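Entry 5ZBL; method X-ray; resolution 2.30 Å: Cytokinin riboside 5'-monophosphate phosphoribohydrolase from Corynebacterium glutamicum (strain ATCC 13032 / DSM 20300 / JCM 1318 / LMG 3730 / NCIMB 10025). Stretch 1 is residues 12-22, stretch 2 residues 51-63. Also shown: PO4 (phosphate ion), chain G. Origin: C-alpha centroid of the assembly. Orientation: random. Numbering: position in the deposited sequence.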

# COMPACT_ATOMS: atom_id res chain seq x y z
N ARG A 12 9.61 -19.97 -6.69
CA ARG A 12 8.30 -19.38 -6.85
C ARG A 12 8.40 -17.89 -6.85
O ARG A 12 9.20 -17.31 -6.12
CB ARG A 12 7.39 -19.82 -5.72
CG ARG A 12 6.86 -21.24 -5.90
CD ARG A 12 6.79 -21.97 -4.58
NE ARG A 12 8.16 -22.09 -4.04
CZ ARG A 12 8.48 -22.18 -2.75
NH1 ARG A 12 7.54 -22.15 -1.80
NH2 ARG A 12 9.78 -22.28 -2.41
N VAL A 13 7.55 -17.28 -7.66
CA VAL A 13 7.34 -15.84 -7.56
C VAL A 13 5.92 -15.52 -7.19
O VAL A 13 4.95 -16.07 -7.78
CB VAL A 13 7.68 -15.06 -8.84
CG1 VAL A 13 9.19 -15.09 -9.09
CG2 VAL A 13 6.82 -15.52 -10.03
N THR A 14 5.80 -14.58 -6.25
CA THR A 14 4.51 -14.10 -5.80
C THR A 14 4.21 -12.92 -6.68
O THR A 14 5.02 -12.01 -6.78
CB THR A 14 4.53 -13.70 -4.32
OG1 THR A 14 4.75 -14.87 -3.54
CG2 THR A 14 3.22 -13.09 -3.86
N VAL A 15 3.07 -12.95 -7.33
CA VAL A 15 2.75 -11.90 -8.29
C VAL A 15 1.58 -11.04 -7.85
O VAL A 15 0.53 -11.56 -7.50
CB VAL A 15 2.51 -12.46 -9.68
CG1 VAL A 15 2.16 -11.33 -10.65
CG2 VAL A 15 3.78 -13.14 -10.16
N PHE A 16 1.78 -9.72 -7.84
CA PHE A 16 0.67 -8.80 -7.52
C PHE A 16 0.22 -8.18 -8.84
O PHE A 16 1.08 -7.64 -9.59
CB PHE A 16 1.14 -7.67 -6.60
CG PHE A 16 1.85 -8.12 -5.35
CD1 PHE A 16 1.37 -9.17 -4.59
CD2 PHE A 16 2.95 -7.41 -4.88
CE1 PHE A 16 2.02 -9.56 -3.42
CE2 PHE A 16 3.58 -7.78 -3.68
CZ PHE A 16 3.12 -8.86 -2.96
N THR A 17 -1.07 -8.21 -9.12
CA THR A 17 -1.57 -7.59 -10.33
C THR A 17 -3.07 -7.28 -10.30
O THR A 17 -3.80 -7.75 -9.47
CB THR A 17 -1.22 -8.47 -11.54
OG1 THR A 17 -1.46 -7.77 -12.77
CG2 THR A 17 -1.99 -9.80 -11.49
N GLY A 18 -3.51 -6.45 -11.22
CA GLY A 18 -4.93 -6.03 -11.23
C GLY A 18 -6.02 -7.07 -11.39
O GLY A 18 -5.83 -8.12 -12.04
N SER A 19 -7.18 -6.78 -10.81
CA SER A 19 -8.39 -7.56 -11.12
C SER A 19 -9.13 -6.91 -12.28
O SER A 19 -10.24 -7.32 -12.59
CB SER A 19 -9.33 -7.65 -9.93
OG SER A 19 -9.58 -6.34 -9.49
N ALA A 20 -8.54 -5.89 -12.90
CA ALA A 20 -8.97 -5.40 -14.20
C ALA A 20 -7.91 -5.82 -15.25
O ALA A 20 -6.76 -6.12 -14.92
CB ALA A 20 -9.13 -3.89 -14.18
N LEU A 21 -8.33 -5.89 -16.51
CA LEU A 21 -7.44 -6.17 -17.64
C LEU A 21 -6.69 -4.95 -18.09
O LEU A 21 -5.63 -5.06 -18.71
CB LEU A 21 -8.24 -6.70 -18.83
CG LEU A 21 -8.91 -8.08 -18.64
CD1 LEU A 21 -9.97 -8.29 -19.71
CD2 LEU A 21 -7.90 -9.22 -18.63
N GLY A 22 -7.23 -3.78 -17.82
CA GLY A 22 -6.65 -2.56 -18.36
C GLY A 22 -7.20 -2.26 -19.75
O GLY A 22 -7.82 -3.10 -20.38
N LYS A 51 -9.83 -14.90 -10.72
CA LYS A 51 -10.06 -15.36 -12.06
C LYS A 51 -10.38 -14.21 -13.04
O LYS A 51 -10.71 -14.47 -14.16
CB LYS A 51 -11.16 -16.42 -12.08
CG LYS A 51 -12.50 -15.95 -11.51
CD LYS A 51 -13.57 -17.04 -11.58
CE LYS A 51 -14.91 -16.50 -11.10
NZ LYS A 51 -15.80 -17.64 -10.76
N VAL A 52 -10.29 -12.97 -12.64
CA VAL A 52 -10.58 -11.87 -13.58
C VAL A 52 -9.37 -10.94 -13.65
O VAL A 52 -8.45 -10.95 -12.79
CB VAL A 52 -11.84 -11.06 -13.22
CG1 VAL A 52 -13.08 -11.89 -13.52
CG2 VAL A 52 -11.83 -10.59 -11.78
N GLY A 53 -9.36 -10.17 -14.73
CA GLY A 53 -8.29 -9.30 -15.04
C GLY A 53 -7.00 -10.05 -15.26
O GLY A 53 -6.99 -11.20 -15.66
N LEU A 54 -5.91 -9.36 -14.98
CA LEU A 54 -4.58 -9.87 -15.20
C LEU A 54 -4.26 -10.95 -14.19
O LEU A 54 -3.41 -11.76 -14.44
CB LEU A 54 -3.56 -8.75 -15.07
CG LEU A 54 -3.69 -7.54 -16.02
CD1 LEU A 54 -2.50 -6.65 -15.76
CD2 LEU A 54 -3.80 -7.91 -17.54
N MET A 55 -4.95 -10.95 -13.05
CA MET A 55 -4.90 -12.07 -12.12
C MET A 55 -5.29 -13.35 -12.85
O MET A 55 -4.49 -14.28 -12.89
CB MET A 55 -5.77 -11.83 -10.88
CG MET A 55 -5.05 -11.06 -9.76
SD MET A 55 -6.12 -10.80 -8.30
CE MET A 55 -5.40 -12.06 -7.26
N GLY A 56 -6.47 -13.37 -13.48
CA GLY A 56 -6.92 -14.52 -14.29
C GLY A 56 -5.96 -14.86 -15.44
O GLY A 56 -5.58 -16.02 -15.64
N ILE A 57 -5.52 -13.83 -16.16
CA ILE A 57 -4.61 -14.04 -17.26
C ILE A 57 -3.30 -14.71 -16.83
O ILE A 57 -2.85 -15.64 -17.48
CB ILE A 57 -4.25 -12.72 -17.91
CG1 ILE A 57 -5.48 -12.07 -18.57
CG2 ILE A 57 -3.15 -12.92 -18.91
CD1 ILE A 57 -6.16 -12.88 -19.66
N VAL A 58 -2.65 -14.18 -15.78
CA VAL A 58 -1.33 -14.70 -15.38
C VAL A 58 -1.43 -16.15 -14.81
O VAL A 58 -0.58 -16.99 -15.07
CB VAL A 58 -0.55 -13.70 -14.44
CG1 VAL A 58 -1.10 -13.70 -13.02
CG2 VAL A 58 0.93 -14.02 -14.39
N ALA A 59 -2.48 -16.43 -14.05
CA ALA A 59 -2.78 -17.74 -13.51
C ALA A 59 -2.94 -18.72 -14.67
O ALA A 59 -2.24 -19.72 -14.71
CB ALA A 59 -4.05 -17.71 -12.66
N ASP A 60 -3.82 -18.39 -15.62
CA ASP A 60 -4.06 -19.20 -16.83
C ASP A 60 -2.85 -19.44 -17.67
O ASP A 60 -2.75 -20.51 -18.28
CB ASP A 60 -5.10 -18.52 -17.75
CG ASP A 60 -6.54 -18.62 -17.22
OD1 ASP A 60 -6.77 -19.34 -16.21
OD2 ASP A 60 -7.43 -17.99 -17.82
N ALA A 61 -1.96 -18.45 -17.78
CA ALA A 61 -0.80 -18.57 -18.64
C ALA A 61 0.27 -19.47 -18.06
O ALA A 61 0.97 -20.16 -18.82
CB ALA A 61 -0.23 -17.20 -19.01
N PHE A 62 0.39 -19.48 -16.73
CA PHE A 62 1.36 -20.37 -16.05
C PHE A 62 0.84 -21.80 -16.21
O PHE A 62 1.60 -22.74 -16.49
CB PHE A 62 1.52 -20.06 -14.55
CG PHE A 62 2.65 -19.13 -14.19
CD1 PHE A 62 2.49 -17.75 -14.25
CD2 PHE A 62 3.84 -19.62 -13.66
CE1 PHE A 62 3.50 -16.89 -13.84
CE2 PHE A 62 4.86 -18.76 -13.26
CZ PHE A 62 4.66 -17.39 -13.33
N LEU A 63 -0.45 -21.95 -15.96
CA LEU A 63 -1.10 -23.24 -16.11
C LEU A 63 -0.94 -23.77 -17.53
O LEU A 63 -0.39 -24.86 -17.72
CB LEU A 63 -2.58 -23.16 -15.72
CG LEU A 63 -2.84 -22.97 -14.23
CD1 LEU A 63 -4.35 -22.78 -14.05
CD2 LEU A 63 -2.31 -24.14 -13.39
P PO4 G . -6.44 -4.26 -7.66
O1 PO4 G . -7.19 -4.30 -8.96
O2 PO4 G . -6.76 -5.51 -6.88
O3 PO4 G . -4.95 -4.25 -7.94
O4 PO4 G . -6.87 -3.04 -6.92

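Strand 12-16 and the loop after it pack against a helix that runs through Leu63 and beyond, and the two stretches diverge along their length: CA atoms lie 4.0 Å apart at Ala20 and Gly53 but 11.3 Å apart at Val13 and Phe62. At the close end, carbonyls of the loop meet amides of the helix's first turn, which have no earlier helical carbonyl to bond. Met55 N donates to Gly18 O (3.1 Å, 153° at the hydrogen), and Leu54 N makes a weak bond to Ala20 O (3.4 Å). Gly53, with phi at 62°, permits this approach; an ideal CB there would lie 2.4 Å from Ser19 C.

Thr17, chi1 t, points toward the helix, setting CG2 3.7 Å from Met55 CG and OG1 3.3 Å from Leu54 CB; OG1 finds its hydrogen bond elsewhere in the structure. Leu21 starts sideways, yet its m,t rotamer brings CD2 to 3.7 Å from Ile57 CG1 and 4.4 Å from Leu54 CD2, an apolar cluster. At the wide end the Phe62 side chain, chi1 -94° between wells, spans the gap and meets Val13 obliquely, Phe62 CZ to Val13 CG2 4.4 Å. Ser19 points away from the helix, and its p rotamer lets OG join its own N in binding phosphate O1 (3.2 and 3.1 Å).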